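Local coordinates for protein intracellular exo-alpha-(1->5)-L-arabinofuranosidase (Bifidobacterium longum, PDB 2Y2W) that hydrolyses terminal alpha-L-arabinofuranosyl bonds in arabinans and arabinoxylan, as an intracellular exo-acting glycosidase of family 51 in the breakdown of plant cell walls, at residues P55-P60 and K397-V402; Q94-L99 and G423-Q428; V100-V105 and T429-F434; L439-Q444 and V469-E474. All blocks are in the same frame, centred on the assembly; numbering follows the deposited sequence.

Contact 1: residues P55-P60 and K397-V402; sequences PVADVP and KHCDRV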
loop_
_atom_site.group_PDB
_atom_site.type_symbol
_atom_site.label_atom_id
_atom_site.label_comp_id
_atom_site.label_asym_id
_atom_site.label_seq_id
_atom_site.Cartn_x
_atom_site.Cartn_y
_atom_site.Cartn_z
ATOM N N PRO D 55 -16.765 11.070 -43.281
ATOM C CA PRO D 55 -15.801 10.053 -42.868
ATOM C C PRO D 55 -15.972 9.620 -41.417
ATOM O O PRO D 55 -16.781 10.196 -40.681
ATOM C CB PRO D 55 -14.447 10.762 -43.041
ATOM C CG PRO D 55 -14.761 12.231 -43.281
ATOM C CD PRO D 55 -16.226 12.424 -43.070
ATOM N N VAL D 56 -15.213 8.602 -41.023
ATOM C CA VAL D 56 -15.150 8.166 -39.632
ATOM C C VAL D 56 -14.362 9.204 -38.822
ATOM O O VAL D 56 -14.877 9.762 -37.849
ATOM C CB VAL D 56 -14.504 6.759 -39.496
ATOM C CG1 VAL D 56 -14.515 6.296 -38.045
ATOM C CG2 VAL D 56 -15.224 5.743 -40.380
ATOM N N ALA D 57 -13.126 9.464 -39.253
ATOM C CA ALA D 57 -12.211 10.389 -38.581
ATOM C C ALA D 57 -10.933 10.576 -39.393
ATOM O O ALA D 57 -10.680 9.838 -40.347
ATOM C CB ALA D 57 -11.859 9.868 -37.197
ATOM N N ASP D 58 -10.135 11.571 -39.010
ATOM C CA ASP D 58 -8.763 11.686 -39.492
ATOM C C ASP D 58 -7.945 10.567 -38.855
ATOM O O ASP D 58 -8.060 10.320 -37.653
ATOM C CB ASP D 58 -8.169 13.054 -39.135
ATOM C CG ASP D 58 -8.073 13.283 -37.631
ATOM O OD1 ASP D 58 -9.092 13.103 -36.929
ATOM O OD2 ASP D 58 -6.977 13.645 -37.153
ATOM N N VAL D 59 -7.141 9.879 -39.660
ATOM C CA VAL D 59 -6.373 8.740 -39.160
ATOM C C VAL D 59 -5.247 9.185 -38.218
ATOM O O VAL D 59 -4.361 9.946 -38.621
ATOM C CB VAL D 59 -5.837 7.830 -40.307
ATOM C CG1 VAL D 59 -5.125 8.647 -41.379
ATOM C CG2 VAL D 59 -4.926 6.732 -39.755
ATOM N N PRO D 60 -5.294 8.723 -36.951
ATOM C CA PRO D 60 -4.232 9.029 -35.994
ATOM C C PRO D 60 -2.951 8.262 -36.321
ATOM O O PRO D 60 -3.013 7.073 -36.627
ATOM C CB PRO D 60 -4.817 8.565 -34.655
ATOM C CG PRO D 60 -5.801 7.511 -35.013
ATOM C CD PRO D 60 -6.348 7.874 -36.360
ATOM N N LYS D 397 -11.629 1.528 -39.293
ATOM C CA LYS D 397 -13.073 1.779 -39.350
ATOM C C LYS D 397 -13.618 2.389 -38.060
ATOM O O LYS D 397 -14.713 2.953 -38.049
ATOM C CB LYS D 397 -13.839 0.501 -39.704
ATOM C CG LYS D 397 -14.128 0.345 -41.194
ATOM C CD LYS D 397 -14.381 -1.110 -41.599
ATOM C CE LYS D 397 -15.856 -1.491 -41.533
ATOM N NZ LYS D 397 -16.348 -1.654 -40.136
ATOM N N HIS D 398 -12.848 2.276 -36.980
ATOM C CA HIS D 398 -13.240 2.837 -35.688
ATOM C C HIS D 398 -12.155 3.733 -35.082
ATOM O O HIS D 398 -12.064 3.869 -33.859
ATOM C CB HIS D 398 -13.631 1.719 -34.713
ATOM C CG HIS D 398 -14.838 0.942 -35.138
ATOM N ND1 HIS D 398 -16.124 1.396 -34.938
ATOM C CD2 HIS D 398 -14.955 -0.258 -35.756
ATOM C CE1 HIS D 398 -16.981 0.510 -35.415
ATOM N NE2 HIS D 398 -16.297 -0.504 -35.916
ATOM N N CYS D 399 -11.350 4.359 -35.938
ATOM C CA CYS D 399 -10.270 5.229 -35.468
ATOM C C CYS D 399 -10.768 6.607 -35.021
ATOM O O CYS D 399 -9.980 7.527 -34.819
ATOM C CB CYS D 399 -9.145 5.336 -36.509
ATOM S SG CYS D 399 -9.458 6.418 -37.920
ATOM N N ASP D 400 -12.082 6.733 -34.863
ATOM C CA ASP D 400 -12.693 7.929 -34.299
ATOM C C ASP D 400 -12.647 7.876 -32.779
ATOM O O ASP D 400 -12.610 8.914 -32.114
ATOM C CB ASP D 400 -14.143 8.087 -34.783
ATOM C CG ASP D 400 -15.026 6.889 -34.428
ATOM O OD1 ASP D 400 -14.590 5.732 -34.617
ATOM O OD2 ASP D 400 -16.168 7.109 -33.971
ATOM N N ARG D 401 -12.656 6.661 -32.241
ATOM C CA ARG D 401 -12.608 6.451 -30.802
ATOM C C ARG D 401 -11.324 5.735 -30.396
ATOM O O ARG D 401 -10.843 5.905 -29.276
ATOM C CB ARG D 401 -13.839 5.676 -30.329
ATOM C CG ARG D 401 -14.140 5.825 -28.846
ATOM C CD ARG D 401 -14.547 7.251 -28.493
ATOM N NE ARG D 401 -14.630 7.456 -27.048
ATOM C CZ ARG D 401 -15.697 7.167 -26.305
ATOM N NH1 ARG D 401 -16.791 6.652 -26.861
ATOM N NH2 ARG D 401 -15.671 7.393 -24.999
ATOM N N VAL D 402 -10.780 4.937 -31.310
ATOM C CA VAL D 402 -9.483 4.300 -31.106
ATOM C C VAL D 402 -8.404 5.179 -31.736
ATOM O O VAL D 402 -8.133 5.098 -32.937
ATOM C CB VAL D 402 -9.440 2.862 -31.686
ATOM C CG1 VAL D 402 -8.073 2.223 -31.451
ATOM C CG2 VAL D 402 -10.538 2.003 -31.070
HETATM O O HOH W 1 -17.307 8.205 -36.955
#
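Val56 and Asp400 meet with their side chains crossing at about a right angle, the CG1 methyl of Val56 coming within 3.5 Å of Asp400 OD1. With CG1 anti to the backbone N (chi1 -177°), the same methyl also lies 3.3 Å from Lys397 O. Its other branch, CG2, faces that carbonyl at a longer 3.7 Å. A branched, apolar residue suits the place, since both methyls can pack on the Lys397 carbonyl without needing a bond, and CG1 also covers the Asp400 side chain. Next along, the short Ala57 lets the chains come close: its CB lies 3.6 Å from Asp400 CA. The two pieces belong to different parts of the family 51 architecture. Strand 57-58 pairs with strand 444-456 of the beta sandwich, shortly before the chain enters the first barrel strand, whereas 397-402 is the turn between helix 382-397 and the eighth strand of the (beta/alpha)8 barrel. Within that turn His398 O accepts from both Arg401 N and Val402 N. Cys399, buried under Pro60, holds SG between its backbone N and carbonyl carbon (chi1 77°), where the sulfur lies 3.8 Å from Pro60 CD. The proline ring reaches further over the turn, with CG 3.9 Å from Val402 O. Direct hydrogen bonds between the segments are lacking; instead a water donates to Val56 O (3.0 Å) and, weakly, to Asp400 OD2, while Arg403 NH1 bonds to both Asp58 O and Cys399 O.

Contact 2: residues Q94-L99 and G423-Q428; sequences QDVLDL and GPAWRQ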
loop_
_atom_site.group_PDB
_atom_site.type_symbol
_atom_site.label_atom_id
_atom_site.label_comp_id
_atom_site.label_asym_id
_atom_site.label_seq_id
_atom_site.Cartn_x
_atom_site.Cartn_y
_atom_site.Cartn_z
ATOM N N GLN D 94 21.187 -2.510 -36.562
ATOM C CA GLN D 94 20.731 -1.621 -37.630
ATOM C C GLN D 94 19.762 -2.314 -38.579
ATOM O O GLN D 94 18.827 -1.684 -39.071
ATOM C CB GLN D 94 21.912 -1.020 -38.404
ATOM C CG GLN D 94 21.552 0.188 -39.285
ATOM C CD GLN D 94 20.913 1.337 -38.508
ATOM O OE1 GLN D 94 21.508 1.894 -37.585
ATOM N NE2 GLN D 94 19.693 1.696 -38.892
ATOM N N ASP D 95 19.979 -3.603 -38.827
ATOM C CA ASP D 95 19.092 -4.366 -39.709
ATOM C C ASP D 95 17.665 -4.422 -39.161
ATOM O O ASP D 95 16.696 -4.388 -39.925
ATOM C CB ASP D 95 19.644 -5.773 -40.001
ATOM C CG ASP D 95 19.882 -6.607 -38.741
ATOM O OD1 ASP D 95 19.700 -6.097 -37.612
ATOM O OD2 ASP D 95 20.261 -7.791 -38.890
ATOM N N VAL D 96 17.553 -4.489 -37.835
ATOM C CA VAL D 96 16.265 -4.471 -37.153
ATOM C C VAL D 96 15.650 -3.075 -37.244
ATOM O O VAL D 96 14.469 -2.936 -37.577
ATOM C CB VAL D 96 16.395 -4.951 -35.681
ATOM C CG1 VAL D 96 15.136 -4.644 -34.879
ATOM C CG2 VAL D 96 16.697 -6.440 -35.645
ATOM N N LEU D 97 16.461 -2.053 -36.969
ATOM C CA LEU D 97 16.044 -0.654 -37.111
ATOM C C LEU D 97 15.548 -0.323 -38.521
ATOM O O LEU D 97 14.545 0.380 -38.677
ATOM C CB LEU D 97 17.182 0.295 -36.727
ATOM C CG LEU D 97 17.339 0.719 -35.267
ATOM C CD1 LEU D 97 18.714 1.332 -35.039
ATOM C CD2 LEU D 97 16.240 1.692 -34.857
ATOM N N ASP D 98 16.251 -0.831 -39.536
ATOM C CA ASP D 98 15.864 -0.642 -40.935
ATOM C C ASP D 98 14.472 -1.203 -41.219
ATOM O O ASP D 98 13.683 -0.575 -41.927
ATOM C CB ASP D 98 16.894 -1.275 -41.882
ATOM C CG ASP D 98 18.205 -0.495 -41.944
ATOM O OD1 ASP D 98 18.228 0.706 -41.579
ATOM O OD2 ASP D 98 19.221 -1.089 -42.365
ATOM N N LEU D 99 14.177 -2.375 -40.659
ATOM C CA LEU D 99 12.863 -3.002 -40.819
ATOM C C LEU D 99 11.762 -2.331 -39.995
ATOM O O LEU D 99 10.584 -2.440 -40.335
ATOM C CB LEU D 99 12.923 -4.502 -40.507
ATOM C CG LEU D 99 13.692 -5.404 -41.481
ATOM C CD1 LEU D 99 13.673 -6.842 -41.004
ATOM C CD2 LEU D 99 13.132 -5.315 -42.894
ATOM N N GLY D 423 23.014 -13.137 -37.069
ATOM C CA GLY D 423 22.607 -13.323 -38.455
ATOM C C GLY D 423 21.559 -12.338 -38.933
ATOM O O GLY D 423 21.465 -11.227 -38.406
ATOM N N PRO D 424 20.749 -12.747 -39.929
ATOM C CA PRO D 424 19.843 -11.833 -40.614
ATOM C C PRO D 424 18.574 -11.506 -39.828
ATOM O O PRO D 424 18.236 -12.192 -38.861
ATOM C CB PRO D 424 19.480 -12.607 -41.883
ATOM C CG PRO D 424 19.524 -14.030 -41.464
ATOM C CD PRO D 424 20.601 -14.132 -40.417
ATOM N N ALA D 425 17.899 -10.441 -40.249
ATOM C CA ALA D 425 16.557 -10.129 -39.789
ATOM C C ALA D 425 15.632 -10.204 -40.995
ATOM O O ALA D 425 15.993 -9.764 -42.090
ATOM C CB ALA D 425 16.513 -8.756 -39.162
ATOM N N TRP D 426 14.446 -10.772 -40.798
ATOM C CA TRP D 426 13.519 -10.997 -41.904
ATOM C C TRP D 426 12.072 -10.671 -41.546
ATOM O O TRP D 426 11.714 -10.584 -40.366
ATOM C CB TRP D 426 13.644 -12.430 -42.440
ATOM C CG TRP D 426 13.510 -13.511 -41.397
ATOM C CD1 TRP D 426 14.510 -14.028 -40.624
ATOM C CD2 TRP D 426 12.317 -14.219 -41.034
ATOM N NE1 TRP D 426 14.013 -15.004 -39.794
ATOM C CE2 TRP D 426 12.670 -15.143 -40.027
ATOM C CE3 TRP D 426 10.985 -14.160 -41.459
ATOM C CZ2 TRP D 426 11.739 -16.005 -39.438
ATOM C CZ3 TRP D 426 10.057 -15.016 -40.871
ATOM C CH2 TRP D 426 10.441 -15.924 -39.869
ATOM N N ARG D 427 11.253 -10.487 -42.579
ATOM C CA ARG D 427 9.852 -10.112 -42.425
ATOM C C ARG D 427 8.972 -11.348 -42.346
ATOM O O ARG D 427 9.100 -12.264 -43.160
ATOM C CB ARG D 427 9.396 -9.249 -43.604
ATOM C CG ARG D 427 10.247 -8.021 -43.870
ATOM C CD ARG D 427 10.099 -7.568 -45.317
ATOM N NE ARG D 427 11.032 -6.497 -45.658
ATOM C CZ ARG D 427 12.297 -6.682 -46.032
ATOM N NH1 ARG D 427 12.806 -7.906 -46.117
ATOM N NH2 ARG D 427 13.057 -5.635 -46.320
ATOM N N GLN D 428 8.080 -11.368 -41.361
ATOM C CA GLN D 428 7.062 -12.405 -41.268
ATOM C C GLN D 428 5.905 -12.021 -42.173
ATOM O O GLN D 428 5.882 -10.918 -42.717
ATOM C CB GLN D 428 6.581 -12.580 -39.826
ATOM C CG GLN D 428 7.636 -13.135 -38.893
ATOM C CD GLN D 428 7.101 -14.232 -37.996
ATOM O OE1 GLN D 428 6.606 -15.251 -38.475
ATOM N NE2 GLN D 428 7.213 -14.037 -36.690
#
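Arg427 NE, on a guanidinium that lies against Leu99, forms a salt bridge with Glu102 OE2, about one turn beyond Leu99 on helix 94-103. Leu99 CD2 sits over one face of the guanidinium, 3.3 Å above its plane and displaced toward the rim, nearest to NH2. The two side chains cross at about a right angle, and the arginine chain, extended from CG to NE, carries its charged end out to the helix. Leu99 puts its other methyl to different use: CD1 packs 3.9 Å from Ala425 CB, which is also met by Val96 CG2 at 4.2 Å. Ala425 is small enough to let helix 94-103, which precedes the second strand of the (beta/alpha)8 barrel, lie close to strand 425-427 of a two-stranded hairpin; their short axes approach to 8.5 Å and run 21° from parallel. Asp95 adds a polar border, with OD2 3.9 Å from Ala425 CB, but its charge is paired with Arg93. No hydrogen bond joins the two segments. The chemistry implies a junction made by apolar branches, in which leucine shields one face of the guanidinium while NE of the same group pairs with Glu102 outside the two segments, a shielding likely to strengthen that attraction.

Contact 3: residues V100-V105 and T429-F434; sequences VKELGV and TTFYPF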
loop_
_atom_site.group_PDB
_atom_site.type_symbol
_atom_site.label_atom_id
_atom_site.label_comp_id
_atom_site.label_asym_id
_atom_site.label_seq_id
_atom_site.Cartn_x
_atom_site.Cartn_y
_atom_site.Cartn_z
ATOM N N VAL D 100 12.144 -1.644 -38.920
ATOM C CA VAL D 100 11.185 -0.877 -38.116
ATOM C C VAL D 100 10.721 0.342 -38.907
ATOM O O VAL D 100 9.528 0.657 -38.933
ATOM C CB VAL D 100 11.773 -0.456 -36.738
ATOM C CG1 VAL D 100 10.858 0.540 -36.023
ATOM C CG2 VAL D 100 12.007 -1.680 -35.860
ATOM N N LYS D 101 11.677 1.011 -39.552
ATOM C CA LYS D 101 11.397 2.121 -40.459
ATOM C C LYS D 101 10.490 1.655 -41.598
ATOM O O LYS D 101 9.475 2.289 -41.886
ATOM C CB LYS D 101 12.710 2.703 -41.012
ATOM C CG LYS D 101 12.552 3.864 -42.005
ATOM C CD LYS D 101 12.229 5.181 -41.309
ATOM C CE LYS D 101 12.147 6.336 -42.302
ATOM N NZ LYS D 101 10.868 6.342 -43.082
ATOM N N GLU D 102 10.858 0.536 -42.220
ATOM C CA GLU D 102 10.086 -0.053 -43.314
ATOM C C GLU D 102 8.682 -0.469 -42.872
ATOM O O GLU D 102 7.746 -0.454 -43.672
ATOM C CB GLU D 102 10.828 -1.255 -43.904
ATOM C CG GLU D 102 10.304 -1.703 -45.268
ATOM C CD GLU D 102 11.020 -2.929 -45.809
ATOM O OE1 GLU D 102 12.274 -2.955 -45.799
ATOM O OE2 GLU D 102 10.320 -3.866 -46.249
ATOM N N LEU D 103 8.546 -0.832 -41.599
ATOM C CA LEU D 103 7.260 -1.237 -41.044
ATOM C C LEU D 103 6.335 -0.049 -40.785
ATOM O O LEU D 103 5.114 -0.195 -40.804
ATOM C CB LEU D 103 7.460 -2.057 -39.765
ATOM C CG LEU D 103 6.280 -2.807 -39.140
ATOM C CD1 LEU D 103 5.635 -3.782 -40.120
ATOM C CD2 LEU D 103 6.737 -3.532 -37.889
ATOM N N GLY D 104 6.918 1.122 -40.543
ATOM C CA GLY D 104 6.143 2.348 -40.348
ATOM C C GLY D 104 5.573 2.505 -38.951
ATOM O O GLY D 104 4.501 3.082 -38.773
ATOM N N VAL D 105 6.291 1.986 -37.957
ATOM C CA VAL D 105 5.926 2.156 -36.551
ATOM C C VAL D 105 6.231 3.595 -36.123
ATOM O O VAL D 105 7.309 4.118 -36.407
ATOM C CB VAL D 105 6.679 1.151 -35.634
ATOM C CG1 VAL D 105 6.211 1.274 -34.186
ATOM C CG2 VAL D 105 6.491 -0.283 -36.131
ATOM N N THR D 429 4.945 -12.925 -42.329
ATOM C CA THR D 429 3.784 -12.674 -43.182
ATOM C C THR D 429 2.952 -11.496 -42.676
ATOM O O THR D 429 2.340 -10.783 -43.471
ATOM C CB THR D 429 2.887 -13.924 -43.317
ATOM O OG1 THR D 429 2.337 -14.269 -42.039
ATOM C CG2 THR D 429 3.685 -15.103 -43.859
ATOM N N THR D 430 2.948 -11.294 -41.358
ATOM C CA THR D 430 2.183 -10.222 -40.714
ATOM C C THR D 430 2.818 -8.842 -40.885
ATOM O O THR D 430 2.191 -7.825 -40.580
ATOM C CB THR D 430 1.994 -10.488 -39.206
ATOM O OG1 THR D 430 3.273 -10.705 -38.597
ATOM C CG2 THR D 430 1.113 -11.706 -38.975
ATOM N N PHE D 431 4.061 -8.817 -41.362
ATOM C CA PHE D 431 4.793 -7.579 -41.647
ATOM C C PHE D 431 4.130 -6.752 -42.747
ATOM O O PHE D 431 3.987 -5.534 -42.620
ATOM C CB PHE D 431 6.233 -7.920 -42.053
ATOM C CG PHE D 431 7.127 -6.724 -42.224
ATOM C CD1 PHE D 431 7.144 -6.012 -43.421
ATOM C CD2 PHE D 431 7.974 -6.326 -41.196
ATOM C CE1 PHE D 431 7.978 -4.910 -43.584
ATOM C CE2 PHE D 431 8.815 -5.223 -41.348
ATOM C CZ PHE D 431 8.816 -4.516 -42.544
ATOM N N TYR D 432 3.725 -7.429 -43.816
ATOM C CA TYR D 432 3.283 -6.778 -45.051
ATOM C C TYR D 432 1.934 -6.040 -44.984
ATOM O O TYR D 432 1.802 -4.975 -45.585
ATOM C CB TYR D 432 3.318 -7.775 -46.219
ATOM C CG TYR D 432 4.681 -8.407 -46.438
ATOM C CD1 TYR D 432 5.688 -7.725 -47.124
ATOM C CD2 TYR D 432 4.965 -9.687 -45.956
ATOM C CE1 TYR D 432 6.942 -8.302 -47.328
ATOM C CE2 TYR D 432 6.219 -10.271 -46.152
ATOM C CZ TYR D 432 7.202 -9.573 -46.840
ATOM O OH TYR D 432 8.442 -10.143 -47.044
ATOM N N PRO D 433 0.930 -6.594 -44.267
ATOM C CA PRO D 433 -0.315 -5.832 -44.127
ATOM C C PRO D 433 -0.167 -4.596 -43.245
ATOM O O PRO D 433 -0.877 -3.606 -43.452
ATOM C CB PRO D 433 -1.278 -6.833 -43.472
ATOM C CG PRO D 433 -0.688 -8.161 -43.721
ATOM C CD PRO D 433 0.789 -7.950 -43.709
ATOM N N PHE D 434 0.745 -4.659 -42.274
ATOM C CA PHE D 434 0.996 -3.535 -41.372
ATOM C C PHE D 434 1.720 -2.401 -42.094
ATOM O O PHE D 434 1.290 -1.247 -42.027
ATOM C CB PHE D 434 1.789 -3.985 -40.139
ATOM C CG PHE D 434 1.819 -2.965 -39.034
ATOM C CD1 PHE D 434 2.804 -1.981 -38.997
ATOM C CD2 PHE D 434 0.855 -2.983 -38.030
ATOM C CE1 PHE D 434 2.834 -1.035 -37.978
ATOM C CE2 PHE D 434 0.875 -2.039 -37.004
ATOM C CZ PHE D 434 1.867 -1.064 -36.978
#
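Glu102 brings OE2 to 3.7 Å from Phe431 CE1, its carboxylate turned 85° from the ring plane; the charge itself is answered by Arg427, and the aliphatic part of the extended chain passes near Phe431 CZ. Leu103 follows and carries most of the contact. Its CG is anti to the backbone N (chi1 -169°), and CD1 lies over the face of Phe431 in a CH-pi contact, 3.7 Å from the ring centroid and 17° off the normal. That methyl also touches Phe434 CD1 at 3.5 Å, so it is wedged between two aromatic side chains set one helical turn apart on helix 431-440. Leu103 O meets the edge of the Phe434 ring, 3.4 Å from CD1 and near its plane. An alanine in place of Phe431 would probably open a gap over Leu103 CD1 and leave the Glu102 chain less confined. Gly104, with positive phi, ends helix 94-103 in a Schellman motif and turns the chain toward the second barrel strand. There Val105 CG2 packs 4.2 Å from Phe434 CE1. Without a hydrogen bond between the segments, the barrel helix and the helix leading to the beta sandwich are held by shape and dispersion, with the Glu102 charge paired outside the contact.

Contact 4: residues L439-Q444 and V469-E474; sequences LHARGQ and VVTWDE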
loop_
_atom_site.group_PDB
_atom_site.type_symbol
_atom_site.label_atom_id
_atom_site.label_comp_id
_atom_site.label_asym_id
_atom_site.label_seq_id
_atom_site.Cartn_x
_atom_site.Cartn_y
_atom_site.Cartn_z
ATOM N N LEU D 439 2.147 3.073 -44.033
ATOM C CA LEU D 439 2.789 4.001 -44.968
ATOM C C LEU D 439 1.843 4.740 -45.924
ATOM O O LEU D 439 2.256 5.706 -46.568
ATOM C CB LEU D 439 3.902 3.297 -45.760
ATOM C CG LEU D 439 5.230 3.010 -45.044
ATOM C CD1 LEU D 439 6.096 2.074 -45.875
ATOM C CD2 LEU D 439 5.992 4.292 -44.715
ATOM N N HIS D 440 0.588 4.302 -46.012
ATOM C CA HIS D 440 -0.336 4.868 -47.005
ATOM C C HIS D 440 -1.725 5.273 -46.498
ATOM O O HIS D 440 -2.407 6.074 -47.142
ATOM C CB HIS D 440 -0.450 3.938 -48.216
ATOM C CG HIS D 440 0.854 3.702 -48.911
ATOM N ND1 HIS D 440 1.407 4.614 -49.782
ATOM C CD2 HIS D 440 1.724 2.667 -48.847
ATOM C CE1 HIS D 440 2.557 4.147 -50.234
ATOM N NE2 HIS D 440 2.772 2.966 -49.682
ATOM N N ALA D 441 -2.144 4.731 -45.357
ATOM C CA ALA D 441 -3.421 5.122 -44.765
ATOM C C ALA D 441 -3.321 6.523 -44.166
ATOM O O ALA D 441 -3.054 6.688 -42.974
ATOM C CB ALA D 441 -3.875 4.107 -43.722
ATOM N N ARG D 442 -3.527 7.527 -45.015
ATOM C CA ARG D 442 -3.406 8.928 -44.621
ATOM C C ARG D 442 -4.712 9.692 -44.826
ATOM O O ARG D 442 -5.587 9.256 -45.579
ATOM C CB ARG D 442 -2.278 9.611 -45.402
ATOM C CG ARG D 442 -0.874 9.080 -45.121
ATOM C CD ARG D 442 -0.400 9.420 -43.708
ATOM N NE ARG D 442 1.061 9.447 -43.611
ATOM C CZ ARG D 442 1.829 8.381 -43.393
ATOM N NH1 ARG D 442 1.292 7.176 -43.250
ATOM N NH2 ARG D 442 3.146 8.523 -43.322
ATOM N N GLY D 443 -4.832 10.830 -44.144
ATOM C CA GLY D 443 -5.977 11.721 -44.302
ATOM C C GLY D 443 -7.181 11.308 -43.482
ATOM O O GLY D 443 -7.111 11.236 -42.254
ATOM N N GLN D 444 -8.290 11.044 -44.172
ATOM C CA GLN D 444 -9.549 10.665 -43.530
ATOM C C GLN D 444 -9.864 9.185 -43.753
ATOM O O GLN D 444 -9.507 8.613 -44.786
ATOM C CB GLN D 444 -10.701 11.527 -44.057
ATOM C CG GLN D 444 -10.612 13.013 -43.705
ATOM C CD GLN D 444 -11.210 13.354 -42.344
ATOM O OE1 GLN D 444 -11.803 12.506 -41.674
ATOM N NE2 GLN D 444 -11.057 14.607 -41.934
ATOM N N VAL D 469 -11.716 -1.043 -45.739
ATOM C CA VAL D 469 -11.609 0.385 -45.387
ATOM C C VAL D 469 -11.094 1.229 -46.544
ATOM O O VAL D 469 -10.333 0.750 -47.386
ATOM C CB VAL D 469 -10.648 0.660 -44.196
ATOM C CG1 VAL D 469 -11.361 0.518 -42.881
ATOM C CG2 VAL D 469 -9.394 -0.214 -44.263
ATOM N N VAL D 470 -11.495 2.497 -46.560
ATOM C CA VAL D 470 -10.978 3.463 -47.526
ATOM C C VAL D 470 -10.372 4.660 -46.792
ATOM O O VAL D 470 -11.041 5.305 -45.982
ATOM C CB VAL D 470 -12.077 3.951 -48.507
ATOM C CG1 VAL D 470 -11.513 4.969 -49.494
ATOM C CG2 VAL D 470 -12.696 2.779 -49.257
ATOM N N THR D 471 -9.100 4.935 -47.070
ATOM C CA THR D 471 -8.443 6.139 -46.563
ATOM C C THR D 471 -8.166 7.105 -47.711
ATOM O O THR D 471 -7.734 6.693 -48.792
ATOM C CB THR D 471 -7.144 5.828 -45.787
ATOM O OG1 THR D 471 -6.361 4.871 -46.511
ATOM C CG2 THR D 471 -7.467 5.275 -44.409
ATOM N N TRP D 472 -8.420 8.388 -47.463
ATOM C CA TRP D 472 -8.404 9.400 -48.518
ATOM C C TRP D 472 -7.905 10.756 -48.028
ATOM O O TRP D 472 -8.426 11.311 -47.055
ATOM C CB TRP D 472 -9.808 9.525 -49.124
ATOM C CG TRP D 472 -9.988 10.638 -50.119
ATOM C CD1 TRP D 472 -10.720 11.778 -49.945
ATOM C CD2 TRP D 472 -9.441 10.710 -51.441
ATOM N NE1 TRP D 472 -10.660 12.558 -51.073
ATOM C CE2 TRP D 472 -9.882 11.927 -52.008
ATOM C CE3 TRP D 472 -8.620 9.867 -52.202
ATOM C CZ2 TRP D 472 -9.530 12.325 -53.302
ATOM C CZ3 TRP D 472 -8.269 10.263 -53.489
ATOM C CH2 TRP D 472 -8.726 11.481 -54.025
ATOM N N ASP D 473 -6.889 11.275 -48.716
ATOM C CA ASP D 473 -6.369 12.619 -48.472
ATOM C C ASP D 473 -6.916 13.561 -49.544
ATOM O O ASP D 473 -6.624 13.400 -50.734
ATOM C CB ASP D 473 -4.833 12.612 -48.486
ATOM C CG ASP D 473 -4.224 13.809 -47.768
ATOM O OD1 ASP D 473 -4.602 14.960 -48.072
ATOM O OD2 ASP D 473 -3.346 13.594 -46.904
ATOM N N GLU D 474 -7.713 14.536 -49.111
ATOM C CA GLU D 474 -8.369 15.487 -50.013
ATOM C C GLU D 474 -7.386 16.497 -50.619
ATOM O O GLU D 474 -7.715 17.194 -51.583
ATOM C CB GLU D 474 -9.499 16.217 -49.275
ATOM C CG GLU D 474 -10.592 16.782 -50.178
ATOM C CD GLU D 474 -11.613 17.631 -49.429
ATOM O OE1 GLU D 474 -11.890 17.346 -48.242
ATOM O OE2 GLU D 474 -12.149 18.584 -50.034
HETATM O O HOH W 2 -5.030 7.796 -47.671
#
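The beta sandwich of the C-terminal domain gains an antiparallel, hydrogen-bonded pair here, Gln444 opposite Trp472, at the start of strand 444-456 and near the end of strand 462-473. Gln444 N donates to Trp472 O and Trp472 N to Gln444 O, both at 2.9 Å. Gln444 O also receives a CA-H...O contact from Thr471 CA, at 3.2 Å. Just before the pair, Gly443 has positive phi and packs its CA 3.7 Å from Trp472 O; a side chain there would run into that oxygen. The approach to the strand leaves helix 431-440 through an inverse gamma turn centred on Ala441, and Thr471 sits against this turn. With OG1 between the backbone N and the carbonyl carbon (chi1 45°), its hydroxyl lies 3.4 Å from Ala441 CA, while CG2 meets Ala441 CB at 3.8 Å. A water fills the angle between turn and strand, donating to Arg442 O (2.6 Å) and His440 O (3.2 Å) and weakly accepting from Thr471 OG1. A valine in place of Thr471 would probably leave this water, and Leu480 O, without their weak bonds to the hydroxyl. Arg442 NH1 bonds back to Ala438 O in helix 431-440.

From the N terminus, contact 1 opens first, on a sandwich strand just ahead of the barrel, and closes, with 336 residues between, at the turn into the eighth barrel strand. Contacts 2 and 3 open inside that loop, both on helix 94-103, and close beyond it, so they cross contact 1 and also each other. Strand 425-427 and helix 431-440 follow one another in the chain, and both pack on that barrel helix; the Arg427-Glu102 salt bridge joins contacts 2 and 3. Contact 4 comes afterwards as a short closure, from the segment that leaves helix 431-440 to strand 462-473 of the sandwich. It shares helix 431-440 with contact 3 and touches contact 1, where Val59 N probably bonds to Gly443 O.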